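Local coordinates for multidomain protein including DUF1735 (Bacteroides ovatus, PDB 3SOT) that is of unknown function but joins an E-set-like, probably immunoglobulin-type beta domain to a second, mainly antiparallel beta domain in one Bacteroides chain, at residues S252-M257 with R266-I271; V31-N36 with V194-I199; K170-I175 with R295-M300; T27-R32 with I112-Q117. One frame throughout, in Å; residues are numbered along the deposited sequence.

Contact 1 (S252-M257 with R266-I271)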
loop_
_atom_site.group_PDB
_atom_site.type_symbol
_atom_site.label_atom_id
_atom_site.label_comp_id
_atom_site.label_asym_id
_atom_site.label_seq_id
_atom_site.Cartn_x
_atom_site.Cartn_y
_atom_site.Cartn_z
ATOM N N SER A 252 -5.270 -31.442 -11.978
ATOM C CA SER A 252 -6.530 -32.175 -12.085
ATOM C C SER A 252 -7.630 -31.207 -12.478
ATOM O O SER A 252 -7.700 -30.078 -11.977
ATOM C CB SER A 252 -6.880 -32.929 -10.803
ATOM O OG SER A 252 -7.227 -32.076 -9.728
ATOM N N SER A 253 -8.431 -31.625 -13.447
ATOM C CA SER A 253 -9.527 -30.829 -13.961
ATOM C C SER A 253 -10.840 -31.550 -13.628
ATOM O O SER A 253 -11.008 -32.717 -13.978
ATOM C CB SER A 253 -9.347 -30.589 -15.454
ATOM O OG SER A 253 -10.276 -29.627 -15.924
ATOM N N THR A 254 -11.706 -30.893 -12.840
ATOM C CA THR A 254 -12.970 -31.461 -12.381
ATOM C C THR A 254 -14.103 -30.444 -12.619
ATOM O O THR A 254 -13.862 -29.251 -12.812
ATOM C CB THR A 254 -12.876 -31.900 -10.892
ATOM O OG1 THR A 254 -14.033 -32.664 -10.574
ATOM C CG2 THR A 254 -12.775 -30.756 -9.919
ATOM N N SER A 255 -15.342 -30.933 -12.606
ATOM C CA SER A 255 -16.514 -30.099 -12.854
ATOM C C SER A 255 -17.677 -30.474 -11.957
ATOM O O SER A 255 -17.929 -31.663 -11.747
ATOM C CB SER A 255 -16.950 -30.228 -14.311
ATOM O OG SER A 255 -15.892 -29.902 -15.199
ATOM N N VAL A 256 -18.372 -29.454 -11.410
ATOM C CA VAL A 256 -19.564 -29.636 -10.572
ATOM C C VAL A 256 -20.692 -28.788 -11.167
ATOM O O VAL A 256 -20.458 -27.693 -11.683
ATOM C CB VAL A 256 -19.381 -29.342 -9.046
ATOM C CG1 VAL A 256 -18.295 -30.212 -8.442
ATOM C CG2 VAL A 256 -19.084 -27.876 -8.772
HETATM N N MSE A 257 -21.901 -29.302 -11.109
HETATM C CA MSE A 257 -23.067 -28.565 -11.556
HETATM C C MSE A 257 -23.611 -27.780 -10.363
HETATM O O MSE A 257 -23.653 -28.324 -9.255
HETATM C CB MSE A 257 -24.119 -29.510 -12.167
HETATM C CG MSE A 257 -23.598 -30.303 -13.372
HETATM SE SE MSE A 257 -22.879 -29.222 -14.841
HETATM C CE MSE A 257 -24.466 -28.235 -15.299
ATOM N N ARG A 266 -19.423 -25.382 -12.778
ATOM C CA ARG A 266 -18.200 -24.815 -12.252
ATOM C C ARG A 266 -17.042 -25.700 -12.681
ATOM O O ARG A 266 -17.071 -26.912 -12.430
ATOM C CB ARG A 266 -18.261 -24.633 -10.737
ATOM C CG ARG A 266 -19.248 -23.574 -10.365
ATOM C CD ARG A 266 -19.644 -23.615 -8.914
ATOM N NE ARG A 266 -20.855 -22.819 -8.738
ATOM C CZ ARG A 266 -20.853 -21.503 -8.584
ATOM N NH1 ARG A 266 -19.705 -20.833 -8.551
ATOM N NH2 ARG A 266 -21.995 -20.843 -8.459
ATOM N N ARG A 267 -16.062 -25.105 -13.395
ATOM C CA ARG A 267 -14.881 -25.802 -13.874
ATOM C C ARG A 267 -13.713 -25.464 -13.019
ATOM O O ARG A 267 -13.331 -24.288 -12.929
ATOM C CB ARG A 267 -14.565 -25.488 -15.340
ATOM C CG ARG A 267 -15.387 -26.295 -16.339
ATOM C CD ARG A 267 -14.758 -26.204 -17.714
ATOM N NE ARG A 267 -15.305 -27.204 -18.629
ATOM C CZ ARG A 267 -16.218 -26.960 -19.564
ATOM N NH1 ARG A 267 -16.659 -25.729 -19.765
ATOM N NH2 ARG A 267 -16.654 -27.942 -20.344
ATOM N N TYR A 268 -13.124 -26.502 -12.385
ATOM C CA TYR A 268 -11.944 -26.325 -11.542
ATOM C C TYR A 268 -10.723 -26.974 -12.164
ATOM O O TYR A 268 -10.791 -28.116 -12.635
ATOM C CB TYR A 268 -12.156 -26.905 -10.135
ATOM C CG TYR A 268 -13.349 -26.368 -9.385
ATOM C CD1 TYR A 268 -13.228 -25.265 -8.546
ATOM C CD2 TYR A 268 -14.585 -27.002 -9.457
ATOM C CE1 TYR A 268 -14.322 -24.774 -7.835
ATOM C CE2 TYR A 268 -15.687 -26.507 -8.773
ATOM C CZ TYR A 268 -15.552 -25.390 -7.966
ATOM O OH TYR A 268 -16.623 -24.906 -7.274
ATOM N N VAL A 269 -9.592 -26.250 -12.128
ATOM C CA VAL A 269 -8.277 -26.712 -12.574
ATOM C C VAL A 269 -7.347 -26.524 -11.395
ATOM O O VAL A 269 -7.012 -25.393 -11.048
ATOM C CB VAL A 269 -7.775 -26.012 -13.869
ATOM C CG1 VAL A 269 -6.370 -26.470 -14.238
ATOM C CG2 VAL A 269 -8.736 -26.243 -15.032
ATOM N N GLN A 270 -7.000 -27.635 -10.727
ATOM C CA GLN A 270 -6.095 -27.638 -9.570
ATOM C C GLN A 270 -4.688 -28.015 -10.015
ATOM O O GLN A 270 -4.517 -29.069 -10.622
ATOM C CB GLN A 270 -6.606 -28.614 -8.486
ATOM C CG GLN A 270 -5.750 -28.637 -7.220
ATOM C CD GLN A 270 -6.280 -29.584 -6.177
ATOM O OE1 GLN A 270 -6.724 -30.695 -6.457
ATOM N NE2 GLN A 270 -6.171 -29.209 -4.933
ATOM N N ILE A 271 -3.692 -27.187 -9.720
ATOM C CA ILE A 271 -2.311 -27.498 -10.075
ATOM C C ILE A 271 -1.521 -27.717 -8.766
ATOM O O ILE A 271 -1.565 -26.898 -7.829
ATOM C CB ILE A 271 -1.640 -26.448 -11.011
ATOM C CG1 ILE A 271 -1.403 -25.081 -10.316
ATOM C CG2 ILE A 271 -2.442 -26.314 -12.315
ATOM C CD1 ILE A 271 -0.656 -24.058 -11.157
#

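Contact 2 (V31-N36 with V194-I199)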
loop_
_atom_site.group_PDB
_atom_site.type_symbol
_atom_site.label_atom_id
_atom_site.label_comp_id
_atom_site.label_asym_id
_atom_site.label_seq_id
_atom_site.Cartn_x
_atom_site.Cartn_y
_atom_site.Cartn_z
ATOM N N VAL A 31 -10.402 -12.285 -24.834
ATOM C CA VAL A 31 -10.225 -12.869 -26.169
ATOM C C VAL A 31 -9.508 -14.224 -25.989
ATOM O O VAL A 31 -8.537 -14.299 -25.256
ATOM C CB VAL A 31 -9.494 -11.920 -27.181
ATOM C CG1 VAL A 31 -10.339 -10.681 -27.501
ATOM C CG2 VAL A 31 -8.101 -11.524 -26.696
ATOM N N ARG A 32 -10.008 -15.291 -26.609
ATOM C CA ARG A 32 -9.405 -16.610 -26.472
ATOM C C ARG A 32 -8.158 -16.753 -27.325
ATOM O O ARG A 32 -8.166 -16.354 -28.492
ATOM C CB ARG A 32 -10.405 -17.722 -26.858
ATOM C CG ARG A 32 -9.819 -19.116 -26.668
ATOM C CD ARG A 32 -10.765 -20.220 -27.032
ATOM N NE ARG A 32 -11.875 -20.312 -26.099
ATOM C CZ ARG A 32 -11.831 -20.992 -24.966
ATOM N NH1 ARG A 32 -10.714 -21.608 -24.599
ATOM N NH2 ARG A 32 -12.895 -21.040 -24.173
ATOM N N TYR A 33 -7.110 -17.398 -26.756
ATOM C CA TYR A 33 -5.893 -17.753 -27.475
ATOM C C TYR A 33 -6.148 -19.111 -28.153
ATOM O O TYR A 33 -6.268 -20.120 -27.451
ATOM C CB TYR A 33 -4.652 -17.768 -26.553
ATOM C CG TYR A 33 -3.351 -17.825 -27.328
ATOM C CD1 TYR A 33 -2.974 -18.976 -28.017
ATOM C CD2 TYR A 33 -2.514 -16.715 -27.407
ATOM C CE1 TYR A 33 -1.807 -19.017 -28.776
ATOM C CE2 TYR A 33 -1.336 -16.750 -28.153
ATOM C CZ TYR A 33 -0.979 -17.910 -28.822
ATOM O OH TYR A 33 0.188 -17.973 -29.541
ATOM N N LYS A 34 -6.256 -19.132 -29.505
ATOM C CA LYS A 34 -6.565 -20.343 -30.289
ATOM C C LYS A 34 -5.380 -20.781 -31.199
ATOM O O LYS A 34 -4.228 -20.770 -30.764
ATOM C CB LYS A 34 -7.813 -20.096 -31.157
ATOM C CG LYS A 34 -9.115 -19.893 -30.366
ATOM C CD LYS A 34 -10.347 -19.632 -31.248
ATOM C CE LYS A 34 -10.394 -18.264 -31.883
ATOM N NZ LYS A 34 -11.589 -18.114 -32.758
ATOM N N ASP A 35 -5.676 -21.215 -32.445
ATOM C CA ASP A 35 -4.696 -21.680 -33.437
ATOM C C ASP A 35 -3.818 -20.503 -33.887
ATOM O O ASP A 35 -4.286 -19.587 -34.589
ATOM C CB ASP A 35 -5.407 -22.343 -34.633
ATOM N N ASN A 36 -2.552 -20.515 -33.399
ATOM C CA ASN A 36 -1.507 -19.502 -33.626
ATOM C C ASN A 36 -1.969 -18.106 -33.109
ATOM O O ASN A 36 -1.452 -17.073 -33.546
ATOM C CB ASN A 36 -1.099 -19.439 -35.103
ATOM C CG ASN A 36 -0.357 -20.671 -35.563
ATOM O OD1 ASN A 36 -0.410 -21.746 -34.934
ATOM N ND2 ASN A 36 0.370 -20.532 -36.671
ATOM N N VAL A 194 0.469 -17.749 -22.318
ATOM C CA VAL A 194 1.691 -17.842 -23.116
ATOM C C VAL A 194 1.243 -18.269 -24.538
ATOM O O VAL A 194 1.508 -17.559 -25.519
ATOM C CB VAL A 194 2.771 -18.759 -22.490
ATOM C CG1 VAL A 194 3.845 -19.129 -23.509
ATOM C CG2 VAL A 194 3.383 -18.108 -21.248
ATOM N N ASP A 195 0.499 -19.390 -24.620
ATOM C CA ASP A 195 -0.097 -19.904 -25.852
ATOM C C ASP A 195 -1.452 -20.592 -25.486
ATOM O O ASP A 195 -2.061 -20.207 -24.494
ATOM C CB ASP A 195 0.869 -20.820 -26.636
ATOM C CG ASP A 195 1.426 -22.030 -25.924
ATOM O OD1 ASP A 195 0.779 -22.510 -24.986
ATOM O OD2 ASP A 195 2.456 -22.572 -26.391
ATOM N N ASN A 196 -1.951 -21.536 -26.302
ATOM C CA ASN A 196 -3.264 -22.178 -26.095
ATOM C C ASN A 196 -3.285 -23.164 -24.895
ATOM O O ASN A 196 -4.346 -23.315 -24.282
ATOM C CB ASN A 196 -3.731 -22.926 -27.349
ATOM C CG ASN A 196 -2.698 -23.815 -27.979
ATOM O OD1 ASN A 196 -1.586 -23.382 -28.349
ATOM N ND2 ASN A 196 -3.094 -25.050 -28.227
ATOM N N ASN A 197 -2.164 -23.812 -24.549
ATOM C CA ASN A 197 -2.149 -24.761 -23.435
ATOM C C ASN A 197 -0.969 -24.461 -22.447
ATOM O O ASN A 197 -0.659 -25.292 -21.580
ATOM C CB ASN A 197 -2.082 -26.201 -23.952
ATOM C CG ASN A 197 -0.999 -26.492 -24.963
ATOM O OD1 ASN A 197 -0.073 -25.700 -25.211
ATOM N ND2 ASN A 197 -1.106 -27.645 -25.599
ATOM N N SER A 198 -0.380 -23.244 -22.527
ATOM C CA SER A 198 0.706 -22.839 -21.624
ATOM C C SER A 198 0.422 -21.486 -21.030
ATOM O O SER A 198 -0.104 -20.597 -21.701
ATOM C CB SER A 198 2.057 -22.809 -22.338
ATOM O OG SER A 198 2.335 -24.021 -23.021
ATOM N N ILE A 199 0.769 -21.331 -19.754
ATOM C CA ILE A 199 0.570 -20.088 -19.000
ATOM C C ILE A 199 1.881 -19.760 -18.269
ATOM O O ILE A 199 2.856 -20.496 -18.425
ATOM C CB ILE A 199 -0.653 -20.197 -18.026
ATOM C CG1 ILE A 199 -0.424 -21.264 -16.918
ATOM C CG2 ILE A 199 -1.979 -20.426 -18.800
ATOM C CD1 ILE A 199 -1.472 -21.332 -15.805
#

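Contact 3 (K170-I175 with R295-M300)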
loop_
_atom_site.group_PDB
_atom_site.type_symbol
_atom_site.label_atom_id
_atom_site.label_comp_id
_atom_site.label_asym_id
_atom_site.label_seq_id
_atom_site.Cartn_x
_atom_site.Cartn_y
_atom_site.Cartn_z
ATOM N N LYS A 170 1.988 -22.716 0.155
ATOM C CA LYS A 170 2.855 -22.286 1.253
ATOM C C LYS A 170 4.246 -21.963 0.746
ATOM O O LYS A 170 4.818 -22.732 -0.020
ATOM C CB LYS A 170 2.927 -23.353 2.348
ATOM C CG LYS A 170 1.628 -23.560 3.106
ATOM C CD LYS A 170 1.898 -24.392 4.333
ATOM C CE LYS A 170 0.711 -24.618 5.222
ATOM N NZ LYS A 170 1.092 -25.360 6.458
ATOM N N VAL A 171 4.780 -20.813 1.166
ATOM C CA VAL A 171 6.109 -20.334 0.773
ATOM C C VAL A 171 6.961 -20.266 2.034
ATOM O O VAL A 171 6.719 -19.430 2.903
ATOM C CB VAL A 171 6.055 -18.974 0.008
ATOM C CG1 VAL A 171 7.448 -18.541 -0.449
ATOM C CG2 VAL A 171 5.105 -19.047 -1.191
ATOM N N TYR A 172 7.935 -21.174 2.132
ATOM C CA TYR A 172 8.853 -21.297 3.269
ATOM C C TYR A 172 10.175 -20.624 2.998
ATOM O O TYR A 172 10.764 -20.853 1.952
ATOM C CB TYR A 172 9.119 -22.770 3.606
ATOM C CG TYR A 172 7.879 -23.608 3.814
ATOM C CD1 TYR A 172 7.317 -23.747 5.072
ATOM C CD2 TYR A 172 7.317 -24.329 2.762
ATOM C CE1 TYR A 172 6.221 -24.576 5.282
ATOM C CE2 TYR A 172 6.197 -25.132 2.954
ATOM C CZ TYR A 172 5.655 -25.260 4.220
ATOM O OH TYR A 172 4.580 -26.091 4.446
ATOM N N THR A 173 10.664 -19.821 3.950
ATOM C CA THR A 173 11.945 -19.132 3.831
ATOM C C THR A 173 13.073 -20.059 4.301
ATOM O O THR A 173 12.975 -20.647 5.386
ATOM C CB THR A 173 11.920 -17.819 4.649
ATOM O OG1 THR A 173 10.789 -17.049 4.278
ATOM C CG2 THR A 173 13.198 -16.997 4.510
ATOM N N TYR A 174 14.148 -20.173 3.497
ATOM C CA TYR A 174 15.345 -20.910 3.878
ATOM C C TYR A 174 16.101 -20.144 4.959
ATOM O O TYR A 174 16.548 -19.012 4.733
ATOM C CB TYR A 174 16.262 -21.180 2.670
ATOM C CG TYR A 174 15.903 -22.412 1.868
ATOM C CD1 TYR A 174 14.846 -22.398 0.965
ATOM C CD2 TYR A 174 16.660 -23.575 1.969
ATOM C CE1 TYR A 174 14.521 -23.525 0.215
ATOM C CE2 TYR A 174 16.341 -24.712 1.230
ATOM C CZ TYR A 174 15.275 -24.679 0.346
ATOM O OH TYR A 174 14.954 -25.792 -0.394
ATOM N N ILE A 175 16.153 -20.732 6.162
ATOM C CA ILE A 175 16.876 -20.206 7.305
ATOM C C ILE A 175 17.889 -21.273 7.689
ATOM O O ILE A 175 17.497 -22.400 8.035
ATOM C CB ILE A 175 15.975 -19.770 8.494
ATOM C CG1 ILE A 175 14.887 -18.777 8.079
ATOM C CG2 ILE A 175 16.833 -19.196 9.606
ATOM C CD1 ILE A 175 13.898 -18.370 9.216
ATOM N N ARG A 295 11.184 -22.143 -0.519
ATOM C CA ARG A 295 10.549 -23.383 -0.880
ATOM C C ARG A 295 9.063 -23.111 -1.087
ATOM O O ARG A 295 8.377 -22.715 -0.138
ATOM C CB ARG A 295 10.788 -24.488 0.162
ATOM C CG ARG A 295 9.982 -25.784 -0.081
ATOM C CD ARG A 295 10.350 -26.494 -1.361
ATOM N NE ARG A 295 11.727 -26.988 -1.323
ATOM C CZ ARG A 295 12.079 -28.197 -0.897
ATOM N NH1 ARG A 295 11.154 -29.063 -0.497
ATOM N NH2 ARG A 295 13.353 -28.565 -0.902
ATOM N N VAL A 296 8.584 -23.277 -2.334
ATOM C CA VAL A 296 7.172 -23.100 -2.679
ATOM C C VAL A 296 6.572 -24.480 -2.818
ATOM O O VAL A 296 7.119 -25.301 -3.565
ATOM C CB VAL A 296 6.971 -22.237 -3.944
ATOM C CG1 VAL A 296 5.496 -21.923 -4.150
ATOM C CG2 VAL A 296 7.797 -20.945 -3.868
ATOM N N ALA A 297 5.499 -24.771 -2.058
ATOM C CA ALA A 297 4.866 -26.091 -2.076
ATOM C C ALA A 297 3.377 -26.000 -1.747
ATOM O O ALA A 297 2.968 -25.270 -0.844
ATOM C CB ALA A 297 5.565 -27.015 -1.080
ATOM N N GLY A 298 2.591 -26.783 -2.465
ATOM C CA GLY A 298 1.153 -26.885 -2.259
ATOM C C GLY A 298 0.382 -27.006 -3.559
ATOM O O GLY A 298 0.824 -27.689 -4.491
ATOM N N SER A 299 -0.777 -26.320 -3.620
ATOM C CA SER A 299 -1.656 -26.286 -4.773
ATOM C C SER A 299 -2.316 -24.889 -4.937
ATOM O O SER A 299 -2.339 -24.049 -4.019
ATOM C CB SER A 299 -2.734 -27.368 -4.663
ATOM O OG SER A 299 -3.684 -27.164 -3.622
HETATM N N MSE A 300 -2.847 -24.676 -6.138
HETATM C CA MSE A 300 -3.616 -23.522 -6.573
HETATM C C MSE A 300 -4.754 -24.017 -7.440
HETATM O O MSE A 300 -4.569 -24.974 -8.174
HETATM C CB MSE A 300 -2.769 -22.489 -7.308
HETATM C CG MSE A 300 -1.768 -21.794 -6.445
HETATM SE SE MSE A 300 -0.953 -20.332 -7.413
HETATM C CE MSE A 300 0.110 -21.245 -8.604
#

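Contact 4 (T27-R32 with I112-Q117)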
loop_
_atom_site.group_PDB
_atom_site.type_symbol
_atom_site.label_atom_id
_atom_site.label_comp_id
_atom_site.label_asym_id
_atom_site.label_seq_id
_atom_site.Cartn_x
_atom_site.Cartn_y
_atom_site.Cartn_z
ATOM N N THR A 27 -12.133 -0.705 -20.086
ATOM C CA THR A 27 -13.059 -1.825 -20.319
ATOM C C THR A 27 -12.269 -3.106 -20.597
ATOM O O THR A 27 -11.475 -3.132 -21.545
ATOM C CB THR A 27 -14.020 -1.527 -21.490
ATOM O OG1 THR A 27 -14.593 -0.225 -21.389
ATOM C CG2 THR A 27 -15.090 -2.564 -21.624
ATOM N N THR A 28 -12.482 -4.162 -19.779
ATOM C CA THR A 28 -11.791 -5.447 -19.952
ATOM C C THR A 28 -12.543 -6.295 -20.970
ATOM O O THR A 28 -13.755 -6.507 -20.852
ATOM C CB THR A 28 -11.639 -6.180 -18.621
ATOM O OG1 THR A 28 -10.905 -5.349 -17.724
ATOM C CG2 THR A 28 -10.931 -7.518 -18.767
ATOM N N ILE A 29 -11.814 -6.769 -21.979
ATOM C CA ILE A 29 -12.360 -7.654 -23.013
ATOM C C ILE A 29 -11.544 -8.978 -22.930
ATOM O O ILE A 29 -10.315 -8.968 -22.725
ATOM C CB ILE A 29 -12.388 -7.009 -24.451
ATOM C CG1 ILE A 29 -10.985 -6.806 -25.057
ATOM C CG2 ILE A 29 -13.189 -5.703 -24.467
ATOM C CD1 ILE A 29 -10.968 -6.524 -26.532
ATOM N N TYR A 30 -12.248 -10.102 -23.000
ATOM C CA TYR A 30 -11.622 -11.417 -22.925
ATOM C C TYR A 30 -11.612 -12.047 -24.302
ATOM O O TYR A 30 -12.678 -12.259 -24.898
ATOM C CB TYR A 30 -12.345 -12.304 -21.904
ATOM C CG TYR A 30 -12.286 -11.740 -20.502
ATOM C CD1 TYR A 30 -11.171 -11.956 -19.686
ATOM C CD2 TYR A 30 -13.357 -11.024 -19.973
ATOM C CE1 TYR A 30 -11.120 -11.461 -18.387
ATOM C CE2 TYR A 30 -13.316 -10.524 -18.670
ATOM C CZ TYR A 30 -12.193 -10.745 -17.881
ATOM O OH TYR A 30 -12.128 -10.271 -16.597
ATOM N N VAL A 31 -10.402 -12.285 -24.834
ATOM C CA VAL A 31 -10.225 -12.869 -26.169
ATOM C C VAL A 31 -9.508 -14.224 -25.989
ATOM O O VAL A 31 -8.537 -14.299 -25.256
ATOM C CB VAL A 31 -9.494 -11.920 -27.181
ATOM C CG1 VAL A 31 -10.339 -10.681 -27.501
ATOM C CG2 VAL A 31 -8.101 -11.524 -26.696
ATOM N N ARG A 32 -10.008 -15.291 -26.609
ATOM C CA ARG A 32 -9.405 -16.610 -26.472
ATOM C C ARG A 32 -8.158 -16.753 -27.325
ATOM O O ARG A 32 -8.166 -16.354 -28.492
ATOM C CB ARG A 32 -10.405 -17.722 -26.858
ATOM C CG ARG A 32 -9.819 -19.116 -26.668
ATOM C CD ARG A 32 -10.765 -20.220 -27.032
ATOM N NE ARG A 32 -11.875 -20.312 -26.099
ATOM C CZ ARG A 32 -11.831 -20.992 -24.966
ATOM N NH1 ARG A 32 -10.714 -21.608 -24.599
ATOM N NH2 ARG A 32 -12.895 -21.040 -24.173
ATOM N N ILE A 112 -12.218 -6.188 -34.731
ATOM C CA ILE A 112 -10.834 -6.017 -34.281
ATOM C C ILE A 112 -10.161 -7.384 -34.365
ATOM O O ILE A 112 -10.477 -8.290 -33.586
ATOM C CB ILE A 112 -10.699 -5.377 -32.874
ATOM C CG1 ILE A 112 -11.589 -4.126 -32.718
ATOM C CG2 ILE A 112 -9.227 -5.052 -32.601
ATOM C CD1 ILE A 112 -11.705 -3.611 -31.333
ATOM N N ASP A 113 -9.267 -7.542 -35.349
ATOM C CA ASP A 113 -8.563 -8.799 -35.576
ATOM C C ASP A 113 -7.243 -8.769 -34.842
ATOM O O ASP A 113 -6.382 -7.932 -35.138
ATOM C CB ASP A 113 -8.364 -9.043 -37.084
ATOM C CG ASP A 113 -9.654 -9.111 -37.878
ATOM O OD1 ASP A 113 -10.640 -9.670 -37.358
ATOM O OD2 ASP A 113 -9.656 -8.668 -39.048
ATOM N N PHE A 114 -7.104 -9.659 -33.857
ATOM C CA PHE A 114 -5.877 -9.750 -33.079
ATOM C C PHE A 114 -5.033 -10.914 -33.537
ATOM O O PHE A 114 -5.566 -11.938 -33.955
ATOM C CB PHE A 114 -6.159 -9.894 -31.564
ATOM C CG PHE A 114 -6.897 -8.755 -30.905
ATOM C CD1 PHE A 114 -6.231 -7.583 -30.547
ATOM C CD2 PHE A 114 -8.243 -8.880 -30.561
ATOM C CE1 PHE A 114 -6.918 -6.535 -29.916
ATOM C CE2 PHE A 114 -8.923 -7.837 -29.922
ATOM C CZ PHE A 114 -8.255 -6.678 -29.593
ATOM N N ASN A 115 -3.713 -10.727 -33.474
ATOM C CA ASN A 115 -2.670 -11.724 -33.684
ATOM C C ASN A 115 -1.888 -11.759 -32.399
ATOM O O ASN A 115 -1.011 -10.913 -32.185
ATOM C CB ASN A 115 -1.808 -11.443 -34.925
ATOM C CG ASN A 115 -0.630 -12.395 -35.013
ATOM O OD1 ASN A 115 -0.790 -13.619 -35.211
ATOM N ND2 ASN A 115 0.569 -11.857 -34.773
ATOM N N LEU A 116 -2.277 -12.657 -31.495
ATOM C CA LEU A 116 -1.706 -12.682 -30.148
ATOM C C LEU A 116 -0.493 -13.613 -30.034
ATOM O O LEU A 116 0.037 -13.745 -28.937
ATOM C CB LEU A 116 -2.777 -13.123 -29.125
ATOM C CG LEU A 116 -4.079 -12.331 -29.091
ATOM C CD1 LEU A 116 -5.126 -13.080 -28.302
ATOM C CD2 LEU A 116 -3.866 -10.879 -28.625
ATOM N N GLN A 117 -0.019 -14.208 -31.135
ATOM C CA GLN A 117 1.153 -15.091 -31.074
ATOM C C GLN A 117 2.348 -14.356 -30.470
ATOM O O GLN A 117 2.675 -13.250 -30.917
ATOM C CB GLN A 117 1.519 -15.644 -32.458
ATOM C CG GLN A 117 2.648 -16.669 -32.406
ATOM C CD GLN A 117 2.933 -17.353 -33.718
ATOM O OE1 GLN A 117 2.048 -17.575 -34.563
ATOM N NE2 GLN A 117 4.166 -17.808 -33.867
#

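Contact 1 (S252-M257 with R266-I271)
Strands 252-257 and 266-271 run antiparallel, 159° between directions, and the axes of these short segments come within 4.8 Å. Three hydrogen-bonded pairs, S252 with Q270, T254 with Y268 and V256 with R266, give six nearly straight backbone bonds; that from Y268 N to T254 O is 2.9 Å long. Between them stand the non-hydrogen-bonded pairs S253-V269 and S255-R267. A CA-H...O contact joins S253 CA to Y268 O at 3.3 Å. V256 CG1 is anti to the carbonyl carbon (chi1 -58°), which puts CG2 on the tyrosine side: it lies in the ring plane, at the edge, 3.7 Å from Y268 CE2. T254 CG2 rests on the stem of the same tyrosine, 3.9 Å from Y268 CB. The R266 guanidinium forms salt bridges with D258 and with E288 of the second subunit. The two strands form the hairpin 244-257/264-279; strand 264-279 is bonded along its other edge to strand 292-307, and V269 and I271 reach F224 of strand 219-224.

Contact 2 (V31-N36 with V194-I199)
V194 opens the loop that meets Y33, its carbonyl O 4.0 Å from Y33 CE2. D195 lies over the ring: its CA sits above one face of Y33, 3.7 Å from the centroid and 18° off the ring normal, a CH-pi contact. D195 CB comes 3.9 Å from Y33 CE1. With CG anti to the backbone N (chi1 -167°), the phenol swings against the loop. N196 adds its backbone N near Y33 CD1, and N196 CB lies 3.8 Å from Y33 O. N197 N then donates to D195 OD1 at 3.2 Å, from above the carboxylate plane, while S198 O accepts from both V194 N and D195 N. An alanine in place of Y33 would probably leave D195 CA without the ring face it rests on and open a gap beside the loop. The D195-N197 bond makes an Asx turn between antiparallel strands 188-193 and 198-202; this hairpin turn of the C-terminal domain packs on Y33, just past strand 27-32 of the N-terminal domain.

Contact 3 (K170-I175 with R295-M300)
R295 is embraced by two tyrosines of strand 170-175. Its CG stands anti to the backbone N (chi1 173°) and the chain then bends at chi2 and chi3, which curls the guanidinium back toward Y174. R295 NH2 makes a weak hydrogen bond of 3.2 Å to Y174 OH, bent to 134°, with the ring and guanidinium planes 59° apart. The stronger grip comes from salt bridges to D276 and E274 of strand 264-279, D276 also receiving a weak bond from Y174 OH. Nearer the backbone, R295 CB lies 3.9 Å from Y174 CE1. Y172 meets the same arginine with its ring edge: Y172 CD2 is 3.5 Å from R295 O, which lies near the ring plane, and A297 CB stands at that edge further along.

The strands belong to the large antiparallel sheet of the C-terminal domain, and the axes of these short segments approach to 4.7 Å. Y172 N and R295 N exchange bonds with each other's carbonyl, as do K170 and A297, though K170 N is tilted out of the carbonyl plane of A297. Beyond A297 the chain turns a corner at G298. V171 and V296 run alongside each other on the opposite face, with V171 CG2 4.1 Å from V296 CG1. K170, its chain extended beyond CG, carries NZ away to D180 of the second subunit.

Contact 4 (T27-R32 with I112-Q117)
The F114 ring receives two aliphatic ends from strand 27-32, both coming in obliquely at its outer carbons. I29 CD1 lies 4.1 Å from F114 CZ, and V31 CG1 is 4.0 Å from F114 CE2, the valine and phenylalanine side chains crossing at about a right angle. From its own strand, I112 CG2 sits over one face of the ring, nearer the margin than the middle. Y41 of strand 38-48 and M88 also pack against this phenylalanine.

The contact lies between two sheets, consistent with a beta sandwich of the E-set type: strand 27-32, paired with strand 149-157, faces strand 107-115 of the other sheet, and the side chains that meet are all apolar. The nearest CA atoms, of V31 and F114, stand 8.7 Å apart, and no hydrogen bond joins the two segments. With an alanine at F114, I29 CD1 and V31 CG1 would probably lose their shared partner and a gap would open between the sheets.

Past the end of strand 107-115, L116 sends CD1 to V31 CG2 at 3.7 Å. V31 thus divides its two methyls: CG1, anti to the carbonyl carbon (chi1 -66°), goes to the ring, CG2 to the leucine. V39 of strand 38-48 touches both V31 and L116.

Contacts 2 and 4 both start from strand 27-32 and share V31 and R32, their centres 11 Å apart: contact 4 lies inside the N-terminal domain, while contact 2 meets a loop of the C-terminal domain. They touch where Y33 CE2 lies 3.4 Å from L116 O, which places that tyrosine between both domains. Contacts 1 and 3 lie in the large C-terminal sheet on neighbouring strands 264-279 and 292-307, joined by a probable hydrogen bond of 2.8 Å from I271 N to M300 O, with centres 23 Å apart. The nearest atoms of contacts 3 and 4 are about 17 Å apart, those of contacts 1 and 2 about 5 Å.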